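PDB 7CPX: lovastatin nonaketide synthase, polyketide synthase component from Aspergillus terreus, which builds the nonaketide precursor of lovastatin, dihydromonacolin L, from malonyl-CoA on its own carrier domain, working as a homodimer with the partner protein lovC. Local coordinates for residues 1865-1876 and 1912-1923. The protein carries 2 engineered substitutions. Residues are numbered along the deposited sequence; the frame is centred on the assembly and turned at random.
Sequences QMETKTIYVHFS and NASIVHVRPDYI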
ATOM      1  N   GLN A1865     -31.811 -29.088  44.264  1.00128.86           N
ATOM      2  CA  GLN A1865     -32.668 -28.503  43.234  1.00128.86           C
ATOM      3  C   GLN A1865     -34.032 -29.189  43.317  1.00128.86           C
ATOM      4  O   GLN A1865     -34.467 -29.920  42.425  1.00128.86           O
ATOM      5  CB  GLN A1865     -32.031 -28.655  41.859  1.00128.86           C
ATOM      6  CG  GLN A1865     -30.595 -28.157  41.785  1.00128.86           C
ATOM      7  CD  GLN A1865     -30.463 -26.694  42.163  1.00128.86           C
ATOM      8  OE1 GLN A1865     -31.434 -25.939  42.122  1.00128.86           O
ATOM      9  NE2 GLN A1865     -29.256 -26.288  42.539  1.00128.86           N
ATOM     10  N   MET A1866     -34.705 -28.931  44.436  1.00129.83           N
ATOM     11  CA  MET A1866     -35.857 -29.732  44.826  1.00129.83           C
ATOM     12  C   MET A1866     -36.978 -29.632  43.801  1.00129.83           C
ATOM     13  O   MET A1866     -37.244 -28.566  43.241  1.00129.83           O
ATOM     14  CB  MET A1866     -36.367 -29.282  46.196  1.00129.83           C
ATOM     15  CG  MET A1866     -37.083 -27.936  46.185  1.00129.83           C
ATOM     16  SD  MET A1866     -36.087 -26.606  45.485  1.00129.83           S
ATOM     17  CE  MET A1866     -34.852 -26.397  46.764  1.00129.83           C
ATOM     18  N   GLU A1867     -37.637 -30.765  43.562  1.00127.12           N
ATOM     19  CA  GLU A1867     -38.870 -30.817  42.781  1.00127.12           C
ATOM     20  C   GLU A1867     -38.696 -30.136  41.427  1.00127.12           C
ATOM     21  O   GLU A1867     -39.540 -29.355  40.982  1.00127.12           O
ATOM     22  CB  GLU A1867     -40.026 -30.190  43.561  1.00127.12           C
ATOM     23  CG  GLU A1867     -40.243 -30.798  44.936  1.00127.12           C
ATOM     24  CD  GLU A1867     -41.375 -30.134  45.694  1.00127.12           C
ATOM     25  OE1 GLU A1867     -42.001 -29.207  45.137  1.00127.12           O
ATOM     26  OE2 GLU A1867     -41.637 -30.537  46.847  1.00127.12           O
ATOM     27  N   THR A1868     -37.583 -30.440  40.763  1.00123.56           N
ATOM     28  CA  THR A1868     -37.333 -29.871  39.447  1.00123.56           C
ATOM     29  C   THR A1868     -38.432 -30.309  38.489  1.00123.56           C
ATOM     30  O   THR A1868     -38.496 -31.477  38.093  1.00123.56           O
ATOM     31  CB  THR A1868     -35.961 -30.296  38.922  1.00123.56           C
ATOM     32  OG1 THR A1868     -34.948 -29.912  39.860  1.00123.56           O
ATOM     33  CG2 THR A1868     -35.678 -29.641  37.579  1.00123.56           C
ATOM     34  N   LYS A1869     -39.296 -29.373  38.113  1.00121.70           N
ATOM     35  CA  LYS A1869     -40.428 -29.679  37.253  1.00121.70           C
ATOM     36  C   LYS A1869     -39.976 -29.831  35.809  1.00121.70           C
ATOM     37  O   LYS A1869     -39.099 -29.101  35.334  1.00121.70           O
ATOM     38  CB  LYS A1869     -41.484 -28.580  37.349  1.00121.70           C
ATOM     39  CG  LYS A1869     -41.881 -28.210  38.772  1.00121.70           C
ATOM     40  CD  LYS A1869     -42.497 -29.381  39.528  1.00121.70           C
ATOM     41  CE  LYS A1869     -43.831 -29.798  38.930  1.00121.70           C
ATOM     42  NZ  LYS A1869     -44.500 -30.847  39.745  1.00121.70           N
ATOM     43  N   THR A1870     -40.591 -30.783  35.112  1.00117.36           N
ATOM     44  CA  THR A1870     -40.333 -31.027  33.699  1.00117.36           C
ATOM     45  C   THR A1870     -41.405 -30.304  32.894  1.00117.36           C
ATOM     46  O   THR A1870     -42.595 -30.613  33.010  1.00117.36           O
ATOM     47  CB  THR A1870     -40.328 -32.522  33.392  1.00117.36           C
ATOM     48  OG1 THR A1870     -39.304 -33.165  34.159  1.00117.36           O
ATOM     49  CG2 THR A1870     -40.078 -32.762  31.910  1.00117.36           C
ATOM     50  N   ILE A1871     -40.978 -29.348  32.079  1.00117.71           N
ATOM     51  CA  ILE A1871     -41.871 -28.536  31.264  1.00117.71           C
ATOM     52  C   ILE A1871     -41.666 -28.942  29.812  1.00117.71           C
ATOM     53  O   ILE A1871     -40.575 -28.772  29.259  1.00117.71           O
ATOM     54  CB  ILE A1871     -41.610 -27.038  31.462  1.00117.71           C
ATOM     55  CG1 ILE A1871     -41.686 -26.676  32.946  1.00117.71           C
ATOM     56  CG2 ILE A1871     -42.612 -26.221  30.661  1.00117.71           C
ATOM     57  CD1 ILE A1871     -41.317 -25.244  33.242  1.00117.71           C
ATOM     58  N   TYR A1872     -42.711 -29.478  29.195  1.00116.66           N
ATOM     59  CA  TYR A1872     -42.707 -29.768  27.765  1.00116.66           C
ATOM     60  C   TYR A1872     -43.088 -28.481  27.047  1.00116.66           C
ATOM     61  O   TYR A1872     -44.258 -28.094  27.019  1.00116.66           O
ATOM     62  CB  TYR A1872     -43.668 -30.904  27.445  1.00116.66           C
ATOM     63  CG  TYR A1872     -43.394 -32.167  28.230  1.00116.66           C
ATOM     64  CD1 TYR A1872     -43.878 -32.324  29.520  1.00116.66           C
ATOM     65  CD2 TYR A1872     -42.650 -33.201  27.680  1.00116.66           C
ATOM     66  CE1 TYR A1872     -43.631 -33.474  30.241  1.00116.66           C
ATOM     67  CE2 TYR A1872     -42.398 -34.356  28.394  1.00116.66           C
ATOM     68  CZ  TYR A1872     -42.890 -34.487  29.674  1.00116.66           C
ATOM     69  OH  TYR A1872     -42.643 -35.635  30.392  1.00116.66           O
ATOM     70  N   VAL A1873     -42.096 -27.815  26.474  1.00116.19           N
ATOM     71  CA  VAL A1873     -42.262 -26.450  25.992  1.00116.19           C
ATOM     72  C   VAL A1873     -42.986 -26.460  24.653  1.00116.19           C
ATOM     73  O   VAL A1873     -42.581 -27.160  23.717  1.00116.19           O
ATOM     74  CB  VAL A1873     -40.900 -25.750  25.876  1.00116.19           C
ATOM     75  CG1 VAL A1873     -41.079 -24.315  25.427  1.00116.19           C
ATOM     76  CG2 VAL A1873     -40.166 -25.801  27.202  1.00116.19           C
ATOM     77  N   HIS A1874     -44.062 -25.681  24.563  1.00117.16           N
ATOM     78  CA  HIS A1874     -44.733 -25.412  23.300  1.00117.16           C
ATOM     79  C   HIS A1874     -44.195 -24.148  22.648  1.00117.16           C
ATOM     80  O   HIS A1874     -43.999 -24.111  21.429  1.00117.16           O
ATOM     81  CB  HIS A1874     -46.240 -25.266  23.521  1.00117.16           C
ATOM     82  CG  HIS A1874     -46.917 -26.528  23.953  1.00117.16           C
ATOM     83  ND1 HIS A1874     -46.382 -27.375  24.899  1.00117.16           N
ATOM     84  CD2 HIS A1874     -48.092 -27.083  23.573  1.00117.16           C
ATOM     85  CE1 HIS A1874     -47.193 -28.401  25.077  1.00117.16           C
ATOM     86  NE2 HIS A1874     -48.238 -28.249  24.284  1.00117.16           N
ATOM     87  N   PHE A1875     -43.951 -23.113  23.449  1.00120.52           N
ATOM     88  CA  PHE A1875     -43.435 -21.846  22.962  1.00120.52           C
ATOM     89  C   PHE A1875     -42.358 -21.346  23.913  1.00120.52           C
ATOM     90  O   PHE A1875     -42.405 -21.605  25.118  1.00120.52           O
ATOM     91  CB  PHE A1875     -44.548 -20.803  22.829  1.00120.52           C
ATOM     92  CG  PHE A1875     -45.682 -21.239  21.949  1.00120.52           C
ATOM     93  CD1 PHE A1875     -45.648 -21.006  20.587  1.00120.52           C
ATOM     94  CD2 PHE A1875     -46.780 -21.887  22.485  1.00120.52           C
ATOM     95  CE1 PHE A1875     -46.688 -21.408  19.774  1.00120.52           C
ATOM     96  CE2 PHE A1875     -47.823 -22.293  21.680  1.00120.52           C
ATOM     97  CZ  PHE A1875     -47.778 -22.053  20.321  1.00120.52           C
ATOM     98  N   SER A1876     -41.388 -20.624  23.360  1.00118.11           N
ATOM     99  CA  SER A1876     -40.282 -20.129  24.169  1.00118.11           C
ATOM    100  C   SER A1876     -39.719 -18.855  23.560  1.00118.11           C
ATOM    101  O   SER A1876     -39.991 -18.528  22.404  1.00118.11           O
ATOM    102  CB  SER A1876     -39.169 -21.171  24.300  1.00118.11           C
ATOM    103  OG  SER A1876     -38.549 -21.414  23.049  1.00118.11           O
ATOM    104  N   ASN A1912     -33.491 -23.337  26.947  1.00113.37           N
ATOM    105  CA  ASN A1912     -34.234 -23.035  25.728  1.00113.37           C
ATOM    106  C   ASN A1912     -34.478 -24.305  24.917  1.00113.37           C
ATOM    107  O   ASN A1912     -34.096 -24.419  23.751  1.00113.37           O
ATOM    108  CB  ASN A1912     -33.498 -21.995  24.884  1.00113.37           C
ATOM    109  CG  ASN A1912     -34.330 -21.492  23.723  1.00113.37           C
ATOM    110  OD1 ASN A1912     -35.559 -21.562  23.750  1.00113.37           O
ATOM    111  ND2 ASN A1912     -33.664 -20.985  22.693  1.00113.37           N
ATOM    112  N   ALA A1913     -35.125 -25.270  25.560  1.00111.95           N
ATOM    113  CA  ALA A1913     -35.310 -26.591  24.986  1.00111.95           C
ATOM    114  C   ALA A1913     -36.784 -26.954  24.925  1.00111.95           C
ATOM    115  O   ALA A1913     -37.605 -26.443  25.693  1.00111.95           O
ATOM    116  CB  ALA A1913     -34.555 -27.652  25.792  1.00111.95           C
ATOM    117  N   SER A1914     -37.110 -27.852  23.991  1.00112.40           N
ATOM    118  CA  SER A1914     -38.469 -28.369  23.900  1.00112.40           C
ATOM    119  C   SER A1914     -38.920 -28.939  25.237  1.00112.40           C
ATOM    120  O   SER A1914     -40.096 -28.840  25.601  1.00112.40           O
ATOM    121  CB  SER A1914     -38.548 -29.440  22.811  1.00112.40           C
ATOM    122  OG  SER A1914     -37.726 -30.547  23.135  1.00112.40           O
ATOM    123  N   ILE A1915     -37.995 -29.542  25.977  1.00111.62           N
ATOM    124  CA  ILE A1915     -38.258 -30.056  27.314  1.00111.62           C
ATOM    125  C   ILE A1915     -37.220 -29.466  28.257  1.00111.62           C
ATOM    126  O   ILE A1915     -36.017 -29.538  27.988  1.00111.62           O
ATOM    127  CB  ILE A1915     -38.226 -31.595  27.354  1.00111.62           C
ATOM    128  CG1 ILE A1915     -39.228 -32.157  26.344  1.00111.62           C
ATOM    129  CG2 ILE A1915     -38.542 -32.095  28.756  1.00111.62           C
ATOM    130  CD1 ILE A1915     -39.270 -33.666  26.279  1.00111.62           C
ATOM    131  N   VAL A1916     -37.690 -28.888  29.356  1.00114.94           N
ATOM    132  CA  VAL A1916     -36.842 -28.216  30.332  1.00114.94           C
ATOM    133  C   VAL A1916     -37.049 -28.869  31.689  1.00114.94           C
ATOM    134  O   VAL A1916     -38.112 -29.425  31.975  1.00114.94           O
ATOM    135  CB  VAL A1916     -37.153 -26.705  30.398  1.00114.94           C
ATOM    136  CG1 VAL A1916     -36.598 -26.094  31.678  1.00114.94           C
ATOM    137  CG2 VAL A1916     -36.591 -26.001  29.177  1.00114.94           C
ATOM    138  N   HIS A1917     -36.022 -28.794  32.529  1.00114.78           N
ATOM    139  CA  HIS A1917     -36.090 -29.243  33.916  1.00114.78           C
ATOM    140  C   HIS A1917     -35.713 -28.050  34.787  1.00114.78           C
ATOM    141  O   HIS A1917     -34.529 -27.733  34.940  1.00114.78           O
ATOM    142  CB  HIS A1917     -35.167 -30.434  34.150  1.00114.78           C
ATOM    143  CG  HIS A1917     -35.339 -31.530  33.146  1.00114.78           C
ATOM    144  ND1 HIS A1917     -36.430 -32.372  33.142  1.00114.78           N
ATOM    145  CD2 HIS A1917     -34.562 -31.917  32.106  1.00114.78           C
ATOM    146  CE1 HIS A1917     -36.315 -33.233  32.146  1.00114.78           C
ATOM    147  NE2 HIS A1917     -35.191 -32.978  31.502  1.00114.78           N
ATOM    148  N   VAL A1918     -36.718 -27.389  35.358  1.00119.83           N
ATOM    149  CA  VAL A1918     -36.522 -26.120  36.054  1.00119.83           C
ATOM    150  C   VAL A1918     -37.215 -26.170  37.407  1.00119.83           C
ATOM    151  O   VAL A1918     -38.304 -26.738  37.538  1.00119.83           O
ATOM    152  CB  VAL A1918     -37.049 -24.935  35.222  1.00119.83           C
ATOM    153  CG1 VAL A1918     -38.559 -25.006  35.097  1.00119.83           C
ATOM    154  CG2 VAL A1918     -36.623 -23.618  35.846  1.00119.83           C
ATOM    155  N   ARG A1919     -36.592 -25.551  38.408  1.00124.10           N
ATOM    156  CA  ARG A1919     -37.154 -25.550  39.747  1.00124.10           C
ATOM    157  C   ARG A1919     -38.497 -24.821  39.759  1.00124.10           C
ATOM    158  O   ARG A1919     -38.725 -23.912  38.956  1.00124.10           O
ATOM    159  CB  ARG A1919     -36.195 -24.886  40.734  1.00124.10           C
ATOM    160  CG  ARG A1919     -35.278 -25.861  41.454  1.00124.10           C
ATOM    161  CD  ARG A1919     -34.462 -25.184  42.549  1.00124.10           C
ATOM    162  NE  ARG A1919     -33.322 -24.445  42.017  1.00124.10           N
ATOM    163  CZ  ARG A1919     -33.170 -23.127  42.070  1.00124.10           C
ATOM    164  NH1 ARG A1919     -34.067 -22.343  42.649  1.00124.10           N
ATOM    165  NH2 ARG A1919     -32.083 -22.579  41.535  1.00124.10           N
ATOM    166  N   PRO A1920     -39.408 -25.199  40.661  1.00123.64           N
ATOM    167  CA  PRO A1920     -40.713 -24.519  40.708  1.00123.64           C
ATOM    168  C   PRO A1920     -40.613 -23.035  40.997  1.00123.64           C
ATOM    169  O   PRO A1920     -41.519 -22.283  40.618  1.00123.64           O
ATOM    170  CB  PRO A1920     -41.459 -25.257  41.830  1.00123.64           C
ATOM    171  CG  PRO A1920     -40.735 -26.547  42.004  1.00123.64           C
ATOM    172  CD  PRO A1920     -39.308 -26.262  41.675  1.00123.64           C
ATOM    173  N   ASP A1921     -39.542 -22.587  41.656  1.00124.46           N
ATOM    174  CA  ASP A1921     -39.399 -21.170  41.968  1.00124.46           C
ATOM    175  C   ASP A1921     -39.384 -20.305  40.717  1.00124.46           C
ATOM    176  O   ASP A1921     -39.668 -19.106  40.801  1.00124.46           O
ATOM    177  CB  ASP A1921     -38.117 -20.940  42.770  1.00124.46           C
ATOM    178  CG  ASP A1921     -38.058 -21.777  44.030  1.00124.46           C
ATOM    179  OD1 ASP A1921     -39.129 -22.082  44.594  1.00124.46           O
ATOM    180  OD2 ASP A1921     -36.939 -22.131  44.458  1.00124.46           O
ATOM    181  N   TYR A1922     -39.060 -20.884  39.561  1.00122.59           N
ATOM    182  CA  TYR A1922     -38.976 -20.156  38.302  1.00122.59           C
ATOM    183  C   TYR A1922     -40.146 -20.480  37.378  1.00122.59           C
ATOM    184  O   TYR A1922     -40.029 -20.359  36.157  1.00122.59           O
ATOM    185  CB  TYR A1922     -37.656 -20.465  37.598  1.00122.59           C
ATOM    186  CG  TYR A1922     -36.427 -20.161  38.421  1.00122.59           C
ATOM    187  CD1 TYR A1922     -35.874 -18.890  38.435  1.00122.59           C
ATOM    188  CD2 TYR A1922     -35.816 -21.148  39.178  1.00122.59           C
ATOM    189  CE1 TYR A1922     -34.750 -18.609  39.183  1.00122.59           C
ATOM    190  CE2 TYR A1922     -34.693 -20.877  39.928  1.00122.59           C
ATOM    191  CZ  TYR A1922     -34.162 -19.606  39.929  1.00122.59           C
ATOM    192  OH  TYR A1922     -33.041 -19.334  40.678  1.00122.59           O
ATOM    193  N   ILE A1923     -41.277 -20.896  37.942  1.00122.59           N
ATOM    194  CA  ILE A1923     -42.430 -21.334  37.167  1.00122.59           C
ATOM    195  C   ILE A1923     -43.659 -20.565  37.626  1.00122.59           C
ATOM    196  O   ILE A1923     -43.900 -20.433  38.831  1.00122.59           O
ATOM    197  CB  ILE A1923     -42.669 -22.849  37.306  1.00122.59           C
ATOM    198  CG1 ILE A1923     -41.374 -23.618  37.039  1.00122.59           C
ATOM    199  CG2 ILE A1923     -43.766 -23.302  36.351  1.00122.59           C
ATOM    200  CD1 ILE A1923     -41.524 -25.116  37.143  1.00122.59           C
TER
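Ile1871 and Val1916 face each other as an antiparallel hydrogen-bonded pair, each N giving to the other's O at 2.9 Å; Lys1869 and Val1918 form the next such pair, though the bond from Lys1869 N is more bent (132°). The Lys1869 side chain runs outward from there. Its CB lies 3.5 Å from Ile1923 CD1; CG, anti to the carbonyl carbon (chi1 -50°), also touches that methyl and lies 3.8 Å from Pro1920 CG, the two side chains crossing at about a right angle. The bend at chi2 leaves CD near Pro1920 CG, and the bend at chi3 turns CE and NZ away toward Glu1898, with which NZ forms a salt bridge. On the same face, Ile1871 CD1 and Ile1923 CD1 meet tip to tip at 3.9 Å. Val1918 CG1 presses on the same Ile1871 methyl. The opposite face is more polar: Thr1870 OG1 reaches His1917 ND1 at the imidazole edge, 3.2 Å away in the ring plane, while Ile1915 CD1 approaches Tyr1872 CD2 obliquely at 3.7 Å. Strand 1869-1873 pairs with 1915-1918 and, through Tyr1872 and His1895, with 1887-1898; the aliphatic face packs on Val1896, Ala1907 and Ala1909 of a curled, largely antiparallel sheet, probably part of the enoylreductase-like region.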